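Local coordinates for protein phosphatidylinositide phosphatase SAC2 (Homo sapiens, PDB 4XUU) that removes the 4-phosphate mainly from phosphatidylinositol 4-phosphate, probably in endocytic recycling, this chain being its homodimerising hSac2 domain of pleckstrin-homology type, at residues L20-D34 against D46-Y59. Sequence-based numbering, arbitrary orientation.
Sequences LPDDEKFHGGWALID and DVDVLLLLSNSAYY
The first two strands of the PH-like hSac2 domain, 26-34 and 48-54, pair antiparallel here, with a classic beta bulge near one end. At the bulge His27 and Gly28 both face Leu53: His27 N donates to Leu53 O at 2.9 Å, and Gly28 N adds a weak bond to the same oxygen. Regular pairing then runs on to Asp34 N, which donates to Val47 O. On one face Trp30 and Leu53 lie side by side. Leu53 CB meets the indole edge at CZ3 (4.0 Å), and Leu51 CD2 sits 3.9 Å from Trp30 CE3. Leu32 CD1 also touches Leu51 CD2, the two side chains crossing at a slant.

Beyond the bulge, the buried Glu24 reaches the hairpin formed by strands 48-54 and 57-63. Its OE1 accepts from Tyr59 OH (2.6 Å) on the syn side, tilted 27° out of the carboxylate plane, and from Ser54 OG (2.7 Å) from above the opposite face. Its OE2 forms a salt bridge with Arg75. Ser54 OG in turn accepts from Ser56 N, an ST turn, and from Ala57 N, an ST motif; chi1 of 86° sets OG between the backbone N and the carbonyl carbon, where it can take both. Leu20 CD2 packs 3.5 Å from Tyr59 CE1. With an alanine here instead of Glu24, both hydroxyls would probably lose their shared acceptor and Arg75 its carboxylate.

Arg75 belongs to strand 70-77, beyond the hairpin's second strand. Helix 129-145 covers Trp30, Leu51 and Leu53 through Ile135, Leu139 and Thr142. Residues 28-30 also pair antiparallel with a strand of the second subunit, where Trp30 meets Trp30 of that chain, so the sheet continues across the interface with that subunit.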
ATOM      1  N   LEU A  20     -18.502  24.384  -7.699  1.00 56.74           N
ATOM      2  CA  LEU A  20     -17.370  24.984  -7.003  1.00 55.55           C
ATOM      3  C   LEU A  20     -17.261  26.480  -7.297  1.00 57.35           C
ATOM      4  O   LEU A  20     -17.779  26.944  -8.313  1.00 59.06           O
ATOM      5  CB  LEU A  20     -16.074  24.283  -7.419  1.00 54.18           C
ATOM      6  CG  LEU A  20     -15.974  22.774  -7.200  1.00 53.71           C
ATOM      7  CD1 LEU A  20     -14.762  22.216  -7.911  1.00 54.21           C
ATOM      8  CD2 LEU A  20     -15.942  22.429  -5.717  1.00 54.02           C
ATOM      9  N   PRO A  21     -16.594  27.242  -6.405  1.00 58.06           N
ATOM     10  CA  PRO A  21     -16.297  28.649  -6.677  1.00 61.55           C
ATOM     11  C   PRO A  21     -15.496  28.846  -7.966  1.00 62.39           C
ATOM     12  O   PRO A  21     -14.785  27.936  -8.398  1.00 60.04           O
ATOM     13  CB  PRO A  21     -15.459  29.063  -5.466  1.00 62.46           C
ATOM     14  CG  PRO A  21     -15.948  28.194  -4.370  1.00 60.58           C
ATOM     15  CD  PRO A  21     -16.248  26.874  -5.018  1.00 57.40           C
ATOM     16  N   ASP A  22     -15.626  30.033  -8.560  1.00 67.43           N
ATOM     17  CA  ASP A  22     -14.953  30.411  -9.811  1.00 71.17           C
ATOM     18  C   ASP A  22     -13.491  29.978  -9.891  1.00 70.50           C
ATOM     19  O   ASP A  22     -13.055  29.430 -10.903  1.00 71.68           O
ATOM     20  CB  ASP A  22     -15.032  31.933 -10.022  1.00 79.68           C
ATOM     21  CG  ASP A  22     -16.378  32.390 -10.566  1.00 83.50           C
ATOM     22  OD1 ASP A  22     -17.314  31.568 -10.668  1.00 79.35           O
ATOM     23  OD2 ASP A  22     -16.499  33.589 -10.900  1.00 92.45           O
ATOM     24  N   ASP A  23     -12.748  30.229  -8.818  1.00 70.89           N
ATOM     25  CA  ASP A  23     -11.305  30.013  -8.793  1.00 71.05           C
ATOM     26  C   ASP A  23     -10.873  28.560  -8.555  1.00 65.68           C
ATOM     27  O   ASP A  23      -9.713  28.216  -8.777  1.00 66.57           O
ATOM     28  CB  ASP A  23     -10.652  30.941  -7.760  1.00 74.15           C
ATOM     29  CG  ASP A  23     -11.291  30.839  -6.377  1.00 71.99           C
ATOM     30  OD1 ASP A  23     -12.318  30.141  -6.217  1.00 68.51           O
ATOM     31  OD2 ASP A  23     -10.765  31.471  -5.437  1.00 75.16           O
ATOM     32  N   GLU A  24     -11.803  27.713  -8.120  1.00 60.75           N
ATOM     33  CA  GLU A  24     -11.480  26.327  -7.775  1.00 56.08           C
ATOM     34  C   GLU A  24     -11.662  25.339  -8.931  1.00 54.87           C
ATOM     35  O   GLU A  24     -12.535  25.511  -9.783  1.00 56.33           O
ATOM     36  CB  GLU A  24     -12.284  25.870  -6.553  1.00 52.49           C
ATOM     37  CG  GLU A  24     -11.849  26.526  -5.249  1.00 53.27           C
ATOM     38  CD  GLU A  24     -12.703  26.119  -4.059  1.00 50.81           C
ATOM     39  OE1 GLU A  24     -13.070  24.931  -3.954  1.00 46.60           O
ATOM     40  OE2 GLU A  24     -13.002  26.992  -3.218  1.00 53.56           O
ATOM     41  N   LYS A  25     -10.821  24.307  -8.946  1.00 52.92           N
ATOM     42  CA  LYS A  25     -10.949  23.199  -9.888  1.00 52.01           C
ATOM     43  C   LYS A  25     -11.201  21.873  -9.183  1.00 47.37           C
ATOM     44  O   LYS A  25     -10.607  21.576  -8.147  1.00 45.53           O
ATOM     45  CB  LYS A  25      -9.713  23.085 -10.778  1.00 55.69           C
ATOM     46  CG  LYS A  25      -9.802  23.927 -12.031  1.00 61.53           C
ATOM     47  CD  LYS A  25      -8.542  23.833 -12.868  1.00 67.36           C
ATOM     48  CE  LYS A  25      -8.545  24.905 -13.952  1.00 73.64           C
ATOM     49  NZ  LYS A  25      -7.313  24.854 -14.788  1.00 79.66           N
ATOM     50  N   PHE A  26     -12.093  21.084  -9.770  1.00 46.00           N
ATOM     51  CA  PHE A  26     -12.426  19.756  -9.285  1.00 42.47           C
ATOM     52  C   PHE A  26     -11.261  18.794  -9.497  1.00 42.69           C
ATOM     53  O   PHE A  26     -10.657  18.766 -10.567  1.00 45.90           O
ATOM     54  CB  PHE A  26     -13.676  19.260 -10.008  1.00 42.83           C
ATOM     55  CG  PHE A  26     -14.099  17.875  -9.631  1.00 40.77           C
ATOM     56  CD1 PHE A  26     -14.772  17.640  -8.439  1.00 37.41           C
ATOM     57  CD2 PHE A  26     -13.841  16.799 -10.488  1.00 42.52           C
ATOM     58  CE1 PHE A  26     -15.176  16.351  -8.092  1.00 37.01           C
ATOM     59  CE2 PHE A  26     -14.245  15.508 -10.156  1.00 41.39           C
ATOM     60  CZ  PHE A  26     -14.915  15.280  -8.956  1.00 38.40           C
ATOM     61  N   HIS A  27     -10.950  18.019  -8.463  1.00 39.73           N
ATOM     62  CA  HIS A  27      -9.906  17.003  -8.528  1.00 40.33           C
ATOM     63  C   HIS A  27     -10.515  15.610  -8.425  1.00 38.69           C
ATOM     64  O   HIS A  27     -10.119  14.693  -9.148  1.00 40.69           O
ATOM     65  CB  HIS A  27      -8.893  17.214  -7.400  1.00 39.83           C
ATOM     66  CG  HIS A  27      -7.837  18.229  -7.714  1.00 43.95           C
ATOM     67  ND1 HIS A  27      -6.666  18.329  -6.994  1.00 46.43           N
ATOM     68  CD2 HIS A  27      -7.762  19.172  -8.685  1.00 47.13           C
ATOM     69  CE1 HIS A  27      -5.921  19.297  -7.499  1.00 49.35           C
ATOM     70  NE2 HIS A  27      -6.563  19.822  -8.526  1.00 50.16           N
ATOM     71  N   GLY A  28     -11.481  15.463  -7.522  1.00 35.59           N
ATOM     72  CA  GLY A  28     -12.048  14.162  -7.212  1.00 34.49           C
ATOM     73  C   GLY A  28     -13.194  14.227  -6.226  1.00 32.05           C
ATOM     74  O   GLY A  28     -13.369  15.233  -5.526  1.00 30.95           O
ATOM     75  N   GLY A  29     -13.973  13.146  -6.190  1.00 31.70           N
ATOM     76  CA  GLY A  29     -15.156  13.034  -5.350  1.00 30.17           C
ATOM     77  C   GLY A  29     -15.494  11.576  -5.110  1.00 31.02           C
ATOM     78  O   GLY A  29     -15.276  10.729  -5.984  1.00 32.93           O
ATOM     79  N   TRP A  30     -16.011  11.274  -3.921  1.00 29.85           N
ATOM     80  CA  TRP A  30     -16.288   9.886  -3.531  1.00 31.00           C
ATOM     81  C   TRP A  30     -17.565   9.772  -2.709  1.00 31.33           C
ATOM     82  O   TRP A  30     -17.851  10.623  -1.861  1.00 30.29           O
ATOM     83  CB  TRP A  30     -15.114   9.303  -2.730  1.00 30.41           C
ATOM     84  CG  TRP A  30     -13.789   9.442  -3.410  1.00 30.67           C
ATOM     85  CD1 TRP A  30     -13.174   8.512  -4.196  1.00 33.25           C
ATOM     86  CD2 TRP A  30     -12.912  10.578  -3.369  1.00 28.92           C
ATOM     87  NE1 TRP A  30     -11.970   8.999  -4.648  1.00 33.96           N
ATOM     88  CE2 TRP A  30     -11.786  10.263  -4.156  1.00 30.91           C
ATOM     89  CE3 TRP A  30     -12.973  11.831  -2.741  1.00 27.71           C
ATOM     90  CZ2 TRP A  30     -10.728  11.155  -4.339  1.00 31.80           C
ATOM     91  CZ3 TRP A  30     -11.922  12.723  -2.922  1.00 27.29           C
ATOM     92  CH2 TRP A  30     -10.813  12.378  -3.714  1.00 30.63           C
ATOM     93  N   ALA A  31     -18.330   8.720  -2.967  1.00 33.81           N
ATOM     94  CA  ALA A  31     -19.488   8.384  -2.153  1.00 35.51           C
ATOM     95  C   ALA A  31     -19.011   7.561  -0.971  1.00 35.91           C
ATOM     96  O   ALA A  31     -18.305   6.568  -1.149  1.00 36.77           O
ATOM     97  CB  ALA A  31     -20.505   7.605  -2.966  1.00 38.98           C
ATOM     98  N   LEU A  32     -19.386   7.984   0.234  1.00 36.11           N
ATOM     99  CA  LEU A  32     -18.974   7.296   1.457  1.00 37.59           C
ATOM    100  C   LEU A  32     -20.121   7.160   2.461  1.00 40.98           C
ATOM    101  O   LEU A  32     -21.253   7.575   2.197  1.00 42.35           O
ATOM    102  CB  LEU A  32     -17.769   7.999   2.101  1.00 34.94           C
ATOM    103  CG  LEU A  32     -16.475   8.169   1.285  1.00 32.98           C
ATOM    104  CD1 LEU A  32     -15.551   9.176   1.942  1.00 30.37           C
ATOM    105  CD2 LEU A  32     -15.748   6.842   1.062  1.00 33.78           C
ATOM    106  N   ILE A  33     -19.813   6.557   3.605  1.00 43.37           N
ATOM    107  CA  ILE A  33     -20.772   6.346   4.679  1.00 47.43           C
ATOM    108  C   ILE A  33     -20.160   6.837   5.984  1.00 47.88           C
ATOM    109  O   ILE A  33     -18.969   6.647   6.219  1.00 46.36           O
ATOM    110  CB  ILE A  33     -21.165   4.848   4.788  1.00 51.53           C
ATOM    111  CG1 ILE A  33     -21.899   4.395   3.521  1.00 53.07           C
ATOM    112  CG2 ILE A  33     -22.032   4.581   6.027  1.00 55.31           C
ATOM    113  CD1 ILE A  33     -21.982   2.889   3.362  1.00 57.74           C
ATOM    114  N   ASP A  34     -20.979   7.487   6.811  1.00 51.17           N
ATOM    115  CA  ASP A  34     -20.594   7.917   8.153  1.00 53.82           C
ATOM    116  C   ASP A  34     -20.299   6.695   9.018  1.00 57.94           C
ATOM    117  O   ASP A  34     -21.116   5.784   9.117  1.00 61.42           O
ATOM    118  CB  ASP A  34     -21.719   8.756   8.771  1.00 56.62           C
ATOM    119  CG  ASP A  34     -21.350   9.362  10.125  1.00 58.75           C
ATOM    120  OD1 ASP A  34     -20.154   9.483  10.455  1.00 57.40           O
ATOM    121  OD2 ASP A  34     -22.279   9.740  10.865  1.00 63.08           O
ATOM    122  N   ASP A  46     -27.409   3.205   7.239  1.00 81.78           N
ATOM    123  CA  ASP A  46     -26.229   3.929   6.759  1.00 74.64           C
ATOM    124  C   ASP A  46     -26.528   5.388   6.451  1.00 70.63           C
ATOM    125  O   ASP A  46     -27.490   5.697   5.743  1.00 71.25           O
ATOM    126  CB  ASP A  46     -25.660   3.259   5.506  1.00 72.45           C
ATOM    127  CG  ASP A  46     -25.157   1.851   5.762  1.00 75.92           C
ATOM    128  OD1 ASP A  46     -25.360   1.313   6.873  1.00 80.65           O
ATOM    129  OD2 ASP A  46     -24.550   1.274   4.836  1.00 75.33           O
ATOM    130  N   VAL A  47     -25.705   6.280   6.991  1.00 66.69           N
ATOM    131  CA  VAL A  47     -25.764   7.689   6.621  1.00 62.55           C
ATOM    132  C   VAL A  47     -24.811   7.921   5.450  1.00 56.86           C
ATOM    133  O   VAL A  47     -23.599   7.752   5.587  1.00 54.51           O
ATOM    134  CB  VAL A  47     -25.412   8.625   7.808  1.00 63.12           C
ATOM    135  CG1 VAL A  47     -25.408  10.089   7.365  1.00 59.89           C
ATOM    136  CG2 VAL A  47     -26.390   8.418   8.964  1.00 68.62           C
ATOM    137  N   ASP A  48     -25.374   8.284   4.299  1.00 54.96           N
ATOM    138  CA  ASP A  48     -24.592   8.595   3.103  1.00 50.38           C
ATOM    139  C   ASP A  48     -23.834   9.903   3.253  1.00 46.71           C
ATOM    140  O   ASP A  48     -24.352  10.874   3.805  1.00 47.22           O
ATOM    141  CB  ASP A  48     -25.486   8.667   1.862  1.00 51.31           C
ATOM    142  CG  ASP A  48     -25.901   7.298   1.351  1.00 54.65           C
ATOM    143  OD1 ASP A  48     -25.374   6.272   1.834  1.00 56.22           O
ATOM    144  OD2 ASP A  48     -26.763   7.250   0.449  1.00 57.56           O
ATOM    145  N   VAL A  49     -22.602   9.909   2.751  1.00 43.28           N
ATOM    146  CA  VAL A  49     -21.726  11.077   2.802  1.00 40.28           C
ATOM    147  C   VAL A  49     -21.080  11.321   1.441  1.00 37.82           C
ATOM    148  O   VAL A  49     -20.589  10.384   0.797  1.00 37.53           O
ATOM    149  CB  VAL A  49     -20.610  10.922   3.872  1.00 39.95           C
ATOM    150  CG1 VAL A  49     -19.665  12.110   3.831  1.00 37.71           C
ATOM    151  CG2 VAL A  49     -21.209  10.767   5.270  1.00 42.52           C
ATOM    152  N   LEU A  50     -21.093  12.579   1.003  1.00 36.40           N
ATOM    153  CA  LEU A  50     -20.382  12.965  -0.205  1.00 34.39           C
ATOM    154  C   LEU A  50     -19.126  13.759   0.158  1.00 32.63           C
ATOM    155  O   LEU A  50     -19.193  14.741   0.899  1.00 32.66           O
ATOM    156  CB  LEU A  50     -21.288  13.759  -1.153  1.00 35.24           C
ATOM    157  CG  LEU A  50     -20.661  14.212  -2.481  1.00 34.82           C
ATOM    158  CD1 LEU A  50     -20.429  13.041  -3.450  1.00 35.16           C
ATOM    159  CD2 LEU A  50     -21.494  15.292  -3.146  1.00 36.19           C
ATOM    160  N   LEU A  51     -17.984  13.314  -0.360  1.00 31.37           N
ATOM    161  CA  LEU A  51     -16.719  14.009  -0.160  1.00 30.40           C
ATOM    162  C   LEU A  51     -16.186  14.503  -1.500  1.00 30.35           C
ATOM    163  O   LEU A  51     -15.966  13.705  -2.420  1.00 31.30           O
ATOM    164  CB  LEU A  51     -15.692  13.094   0.521  1.00 30.21           C
ATOM    165  CG  LEU A  51     -14.246  13.579   0.698  1.00 30.37           C
ATOM    166  CD1 LEU A  51     -14.137  14.750   1.684  1.00 30.10           C
ATOM    167  CD2 LEU A  51     -13.351  12.429   1.145  1.00 30.91           C
ATOM    168  N   LEU A  52     -15.998  15.813  -1.615  1.00 29.97           N
ATOM    169  CA  LEU A  52     -15.455  16.400  -2.836  1.00 30.42           C
ATOM    170  C   LEU A  52     -14.105  17.042  -2.563  1.00 30.20           C
ATOM    171  O   LEU A  52     -13.870  17.599  -1.494  1.00 30.01           O
ATOM    172  CB  LEU A  52     -16.413  17.444  -3.429  1.00 31.71           C
ATOM    173  CG  LEU A  52     -17.880  17.068  -3.682  1.00 32.87           C
ATOM    174  CD1 LEU A  52     -18.691  18.302  -4.077  1.00 34.69           C
ATOM    175  CD2 LEU A  52     -18.031  15.958  -4.725  1.00 33.74           C
ATOM    176  N   LEU A  53     -13.220  16.974  -3.543  1.00 30.74           N
ATOM    177  CA  LEU A  53     -11.916  17.584  -3.399  1.00 31.45           C
ATOM    178  C   LEU A  53     -11.648  18.576  -4.529  1.00 33.57           C
ATOM    179  O   LEU A  53     -11.661  18.218  -5.708  1.00 34.99           O
ATOM    180  CB  LEU A  53     -10.817  16.509  -3.318  1.00 31.27           C
ATOM    181  CG  LEU A  53      -9.359  16.972  -3.262  1.00 32.67           C
ATOM    182  CD1 LEU A  53      -9.075  17.810  -1.994  1.00 31.85           C
ATOM    183  CD2 LEU A  53      -8.395  15.785  -3.383  1.00 33.06           C
ATOM    184  N   SER A  54     -11.417  19.828  -4.156  1.00 34.55           N
ATOM    185  CA  SER A  54     -10.916  20.817  -5.106  1.00 37.59           C
ATOM    186  C   SER A  54      -9.429  21.048  -4.863  1.00 39.17           C
ATOM    187  O   SER A  54      -8.828  20.421  -3.989  1.00 38.01           O
ATOM    188  CB  SER A  54     -11.696  22.135  -5.010  1.00 38.68           C
ATOM    189  OG  SER A  54     -11.157  22.973  -4.011  1.00 38.74           O
ATOM    190  N   ASN A  55      -8.840  21.952  -5.640  1.00 42.61           N
ATOM    191  CA  ASN A  55      -7.428  22.290  -5.507  1.00 44.91           C
ATOM    192  C   ASN A  55      -7.097  23.008  -4.193  1.00 44.99           C
ATOM    193  O   ASN A  55      -5.938  23.060  -3.786  1.00 46.70           O
ATOM    194  CB  ASN A  55      -6.970  23.130  -6.701  1.00 49.20           C
ATOM    195  CG  ASN A  55      -7.577  24.524  -6.704  1.00 51.23           C
ATOM    196  OD1 ASN A  55      -6.887  25.511  -6.459  1.00 54.64           O
ATOM    197  ND2 ASN A  55      -8.871  24.609  -6.968  1.00 49.58           N
ATOM    198  N   SER A  56      -8.116  23.548  -3.530  1.00 43.81           N
ATOM    199  CA  SER A  56      -7.902  24.369  -2.342  1.00 45.02           C
ATOM    200  C   SER A  56      -8.789  24.013  -1.146  1.00 42.69           C
ATOM    201  O   SER A  56      -8.576  24.516  -0.045  1.00 43.81           O
ATOM    202  CB  SER A  56      -8.104  25.834  -2.698  1.00 48.42           C
ATOM    203  OG  SER A  56      -9.467  26.096  -2.972  1.00 47.68           O
ATOM    204  N   ALA A  57      -9.776  23.146  -1.361  1.00 40.24           N
ATOM    205  CA  ALA A  57     -10.739  22.806  -0.321  1.00 38.64           C
ATOM    206  C   ALA A  57     -11.307  21.409  -0.505  1.00 36.26           C
ATOM    207  O   ALA A  57     -11.264  20.844  -1.597  1.00 36.01           O
ATOM    208  CB  ALA A  57     -11.867  23.824  -0.305  1.00 39.77           C
ATOM    209  N   TYR A  58     -11.832  20.847   0.576  1.00 35.56           N
ATOM    210  CA  TYR A  58     -12.634  19.640   0.477  1.00 34.04           C
ATOM    211  C   TYR A  58     -14.022  19.914   1.034  1.00 34.41           C
ATOM    212  O   TYR A  58     -14.201  20.820   1.858  1.00 36.08           O
ATOM    213  CB  TYR A  58     -11.955  18.440   1.152  1.00 33.52           C
ATOM    214  CG  TYR A  58     -11.841  18.511   2.656  1.00 34.65           C
ATOM    215  CD1 TYR A  58     -10.958  19.409   3.266  1.00 37.21           C
ATOM    216  CD2 TYR A  58     -12.599  17.667   3.471  1.00 33.94           C
ATOM    217  CE1 TYR A  58     -10.841  19.474   4.652  1.00 39.19           C
ATOM    218  CE2 TYR A  58     -12.488  17.718   4.857  1.00 36.28           C
ATOM    219  CZ  TYR A  58     -11.608  18.629   5.439  1.00 39.14           C
ATOM    220  OH  TYR A  58     -11.491  18.700   6.805  1.00 42.21           O
ATOM    221  N   TYR A  59     -14.998  19.150   0.552  1.00 33.60           N
ATOM    222  CA  TYR A  59     -16.406  19.380   0.851  1.00 34.46           C
ATOM    223  C   TYR A  59     -17.016  18.112   1.417  1.00 34.39           C
ATOM    224  O   TYR A  59     -16.860  17.031   0.836  1.00 33.40           O
ATOM    225  CB  TYR A  59     -17.156  19.790  -0.420  1.00 34.89           C
ATOM    226  CG  TYR A  59     -16.650  21.072  -1.044  1.00 35.65           C
ATOM    227  CD1 TYR A  59     -15.450  21.103  -1.764  1.00 34.76           C
ATOM    228  CD2 TYR A  59     -17.366  22.250  -0.912  1.00 36.73           C
ATOM    229  CE1 TYR A  59     -14.980  22.284  -2.323  1.00 36.38           C
ATOM    230  CE2 TYR A  59     -16.916  23.429  -1.478  1.00 38.73           C
ATOM    231  CZ  TYR A  59     -15.722  23.447  -2.176  1.00 38.40           C
ATOM    232  OH  TYR A  59     -15.285  24.633  -2.721  1.00 40.00           O
TER
HETATM  233  O   HOH W   1      -9.737  28.691  -3.675  1.00 45.54           O